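Local coordinates for protein fiber KNOB domain (Avirulent turkey hemorrhagic enteritis virus, PDB 4D63) that forms the trimeric head at the tip of the turkey adenovirus 3 fibre, binds sialyllactose and so probably attaches the virus to host-cell glycans, at residues 50-58 / 66-74. Residues are numbered along the deposited sequence; the frame is centred on the assembly and turned at random.
Sequences GRATNGQFV and RYKFVRWDA
The first beta hairpin of the fibre head, strands 53-59 and 64-71, has its arms joined by paired backbone hydrogen bonds in antiparallel register. Thr53 and Phe69 exchange two: Thr53 N reaches Phe69 O at 2.9 Å, nearly straight and in the carbonyl plane, and Phe69 N returns to Thr53 O. Gly55 and Tyr67 form the next hydrogen-bonded pair, but Tyr67 N stands well above the plane of the Gly55 carbonyl. With CG set between backbone N and carbonyl carbon (chi1 62°), the Tyr67 ring folds back across the glycine, and Gly55 CA lies over its face, 3.9 Å from the centroid, a CH-pi contact. Phe69 does the same at the neighbouring hydrogen-bonded pair: Thr53 CB sits over its ring face, 4.0 Å from the centroid. Phe57 crosses Tyr67 obliquely, planes at 45°, with Phe57 CE2 3.5 Å from Tyr67 CE2. Strand 64-71 is flanked on its other edge by strand 75-80, whose Ile78 packs against both Tyr67 and Phe69. The face opposite Thr53, Tyr67 and Phe69 carries Asn54, Gln56, Arg66 and Lys68; Lys68 NZ bends round to Asn54 OD1, a long bond of 3.3 Å, while Gln56 CB rests on Arg66 CG and the Arg66 guanidinium pairs with Asp82. Beyond the strands, Gly50 N lies 3.5 Å from CZ2 of the poorly ordered Trp72 ring and hydrogen-bonds Asp73 of a neighbouring subunit, tying the hairpin's open end into the trimer.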
loop_
_atom_site.group_PDB
_atom_site.type_symbol
_atom_site.label_atom_id
_atom_site.label_comp_id
_atom_site.label_asym_id
_atom_site.label_seq_id
_atom_site.Cartn_x
_atom_site.Cartn_y
_atom_site.Cartn_z
ATOM N N GLY A 50 9.644 -2.343 -21.592
ATOM C CA GLY A 50 9.313 -1.538 -22.813
ATOM C C GLY A 50 8.568 -0.255 -22.495
ATOM O O GLY A 50 8.653 0.236 -21.373
ATOM N N ARG A 51 7.844 0.288 -23.479
ATOM C CA ARG A 51 6.905 1.414 -23.252
ATOM C C ARG A 51 5.473 0.967 -22.870
ATOM O O ARG A 51 5.063 -0.177 -23.108
ATOM C CB ARG A 51 6.869 2.368 -24.454
ATOM C CG ARG A 51 7.931 3.453 -24.376
ATOM C CD ARG A 51 7.503 4.589 -23.447
ATOM N NE ARG A 51 8.625 5.165 -22.688
ATOM C CZ ARG A 51 8.628 6.366 -22.099
ATOM N NH1 ARG A 51 7.576 7.180 -22.167
ATOM N NH2 ARG A 51 9.707 6.768 -21.436
ATOM N N ALA A 52 4.724 1.890 -22.275
ATOM C CA ALA A 52 3.483 1.548 -21.601
ATOM C C ALA A 52 2.348 1.351 -22.593
ATOM O O ALA A 52 2.034 2.249 -23.362
ATOM C CB ALA A 52 3.134 2.627 -20.583
ATOM N N THR A 53 1.740 0.169 -22.553
ATOM C CA THR A 53 0.662 -0.224 -23.458
ATOM C C THR A 53 -0.730 0.003 -22.852
ATOM O O THR A 53 -0.966 -0.333 -21.694
ATOM C CB THR A 53 0.749 -1.729 -23.762
ATOM O OG1 THR A 53 2.072 -2.049 -24.193
ATOM C CG2 THR A 53 -0.280 -2.157 -24.824
ATOM N N ASN A 54 -1.661 0.523 -23.649
ATOM C CA ASN A 54 -3.035 0.694 -23.200
ATOM C C ASN A 54 -3.853 -0.582 -23.231
ATOM O O ASN A 54 -3.588 -1.483 -24.010
ATOM C CB ASN A 54 -3.734 1.764 -24.002
ATOM C CG ASN A 54 -3.162 3.123 -23.733
ATOM O OD1 ASN A 54 -3.459 3.737 -22.714
ATOM N ND2 ASN A 54 -2.288 3.581 -24.619
ATOM N N GLY A 55 -4.835 -0.642 -22.332
ATOM C CA GLY A 55 -5.755 -1.770 -22.216
ATOM C C GLY A 55 -6.996 -1.342 -21.444
ATOM O O GLY A 55 -7.072 -0.219 -20.964
ATOM N N GLN A 56 -7.982 -2.220 -21.348
ATOM C CA GLN A 56 -9.079 -1.987 -20.442
ATOM C C GLN A 56 -9.771 -3.283 -20.034
ATOM O O GLN A 56 -9.593 -4.349 -20.667
ATOM C CB GLN A 56 -10.079 -0.935 -20.991
ATOM C CG GLN A 56 -10.922 -1.356 -22.191
ATOM C CD GLN A 56 -10.107 -1.446 -23.446
ATOM O OE1 GLN A 56 -9.398 -0.503 -23.802
ATOM N NE2 GLN A 56 -10.186 -2.587 -24.124
ATOM N N PHE A 57 -10.507 -3.172 -18.930
ATOM C CA PHE A 57 -11.462 -4.149 -18.521
ATOM C C PHE A 57 -12.802 -3.499 -18.727
ATOM O O PHE A 57 -12.922 -2.269 -18.809
ATOM C CB PHE A 57 -11.325 -4.492 -17.041
ATOM C CG PHE A 57 -10.024 -5.137 -16.658
ATOM C CD1 PHE A 57 -9.797 -6.462 -16.923
ATOM C CD2 PHE A 57 -9.056 -4.423 -15.972
ATOM C CE1 PHE A 57 -8.622 -7.072 -16.549
ATOM C CE2 PHE A 57 -7.871 -5.023 -15.600
ATOM C CZ PHE A 57 -7.653 -6.354 -15.885
ATOM N N VAL A 58 -13.823 -4.337 -18.780
ATOM C CA VAL A 58 -15.189 -3.877 -18.877
ATOM C C VAL A 58 -16.004 -4.616 -17.829
ATOM O O VAL A 58 -15.784 -5.807 -17.588
ATOM C CB VAL A 58 -15.756 -4.124 -20.296
ATOM C CG1 VAL A 58 -17.192 -3.624 -20.390
ATOM C CG2 VAL A 58 -14.879 -3.408 -21.330
ATOM N N ARG A 66 -10.040 1.690 -17.796
ATOM C CA ARG A 66 -8.859 1.769 -18.593
ATOM C C ARG A 66 -7.595 1.696 -17.734
ATOM O O ARG A 66 -7.556 2.183 -16.598
ATOM C CB ARG A 66 -8.905 3.049 -19.440
ATOM C CG ARG A 66 -9.973 2.961 -20.528
ATOM C CD ARG A 66 -10.337 4.311 -21.104
ATOM N NE ARG A 66 -9.160 5.150 -21.378
ATOM C CZ ARG A 66 -8.755 6.212 -20.660
ATOM N NH1 ARG A 66 -9.409 6.623 -19.568
ATOM N NH2 ARG A 66 -7.666 6.883 -21.046
ATOM N N TYR A 67 -6.568 1.086 -18.316
ATOM C CA TYR A 67 -5.273 0.994 -17.691
ATOM C C TYR A 67 -4.140 1.043 -18.711
ATOM O O TYR A 67 -4.368 0.814 -19.887
ATOM C CB TYR A 67 -5.208 -0.312 -16.904
ATOM C CG TYR A 67 -5.355 -1.564 -17.715
ATOM C CD1 TYR A 67 -4.272 -2.078 -18.454
ATOM C CD2 TYR A 67 -6.546 -2.261 -17.733
ATOM C CE1 TYR A 67 -4.398 -3.245 -19.194
ATOM C CE2 TYR A 67 -6.671 -3.432 -18.465
ATOM C CZ TYR A 67 -5.595 -3.912 -19.195
ATOM O OH TYR A 67 -5.706 -5.087 -19.901
ATOM N N LYS A 68 -2.936 1.334 -18.234
ATOM C CA LYS A 68 -1.684 1.139 -18.987
ATOM C C LYS A 68 -0.880 0.077 -18.267
ATOM O O LYS A 68 -0.907 0.027 -17.037
ATOM C CB LYS A 68 -0.834 2.397 -18.973
ATOM C CG LYS A 68 -1.305 3.540 -19.839
ATOM C CD LYS A 68 -0.424 4.769 -19.573
ATOM C CE LYS A 68 -0.475 5.787 -20.708
ATOM N NZ LYS A 68 -1.852 6.117 -21.167
ATOM N N PHE A 69 -0.108 -0.721 -19.006
ATOM C CA PHE A 69 0.776 -1.716 -18.410
ATOM C C PHE A 69 2.134 -1.866 -19.101
ATOM O O PHE A 69 2.356 -1.389 -20.222
ATOM C CB PHE A 69 0.104 -3.099 -18.357
ATOM C CG PHE A 69 -0.014 -3.781 -19.698
ATOM C CD1 PHE A 69 -1.079 -3.496 -20.550
ATOM C CD2 PHE A 69 0.937 -4.710 -20.112
ATOM C CE1 PHE A 69 -1.191 -4.112 -21.789
ATOM C CE2 PHE A 69 0.836 -5.322 -21.358
ATOM C CZ PHE A 69 -0.235 -5.024 -22.195
ATOM N N VAL A 70 3.009 -2.586 -18.393
ATOM C CA VAL A 70 4.326 -2.960 -18.830
ATOM C C VAL A 70 4.485 -4.424 -18.455
ATOM O O VAL A 70 4.224 -4.806 -17.324
ATOM C CB VAL A 70 5.362 -2.043 -18.146
ATOM C CG1 VAL A 70 6.654 -2.759 -17.786
ATOM C CG2 VAL A 70 5.617 -0.830 -19.032
ATOM N N ARG A 71 4.889 -5.243 -19.424
ATOM C CA ARG A 71 5.053 -6.680 -19.239
ATOM C C ARG A 71 6.515 -7.021 -19.594
ATOM O O ARG A 71 6.891 -6.973 -20.763
ATOM C CB ARG A 71 4.040 -7.394 -20.148
ATOM C CG ARG A 71 3.841 -8.904 -19.984
ATOM C CD ARG A 71 3.139 -9.464 -21.244
ATOM N NE ARG A 71 3.986 -9.318 -22.456
ATOM C CZ ARG A 71 3.747 -8.568 -23.548
ATOM N NH1 ARG A 71 2.628 -7.849 -23.713
ATOM N NH2 ARG A 71 4.663 -8.557 -24.510
ATOM N N TRP A 72 7.340 -7.282 -18.581
ATOM C CA TRP A 72 8.725 -7.739 -18.758
ATOM C C TRP A 72 8.685 -9.251 -18.559
ATOM O O TRP A 72 7.625 -9.866 -18.680
ATOM C CB TRP A 72 9.683 -7.074 -17.748
ATOM C CG TRP A 72 10.268 -5.762 -18.177
ATOM C CD1 TRP A 72 9.940 -4.528 -17.697
ATOM C CD2 TRP A 72 11.311 -5.550 -19.145
ATOM N NE1 TRP A 72 10.698 -3.557 -18.314
ATOM C CE2 TRP A 72 11.546 -4.157 -19.208
ATOM C CE3 TRP A 72 12.062 -6.399 -19.973
ATOM C CZ2 TRP A 72 12.500 -3.594 -20.063
ATOM C CZ3 TRP A 72 13.017 -5.833 -20.829
ATOM C CH2 TRP A 72 13.223 -4.445 -20.865
ATOM N N ASP A 73 9.830 -9.849 -18.261
ATOM C CA ASP A 73 9.941 -11.298 -18.114
ATOM C C ASP A 73 8.777 -11.933 -17.324
ATOM O O ASP A 73 7.748 -12.299 -17.921
ATOM C CB ASP A 73 11.308 -11.659 -17.498
ATOM C CG ASP A 73 12.490 -11.355 -18.435
ATOM O OD1 ASP A 73 12.265 -11.252 -19.665
ATOM O OD2 ASP A 73 13.638 -11.229 -17.936
ATOM N N ALA A 74 8.926 -12.052 -16.003
ATOM C CA ALA A 74 7.885 -12.662 -15.161
ATOM C C ALA A 74 7.044 -11.595 -14.449
ATOM O O ALA A 74 6.328 -11.893 -13.491
ATOM C CB ALA A 74 8.514 -13.611 -14.143
#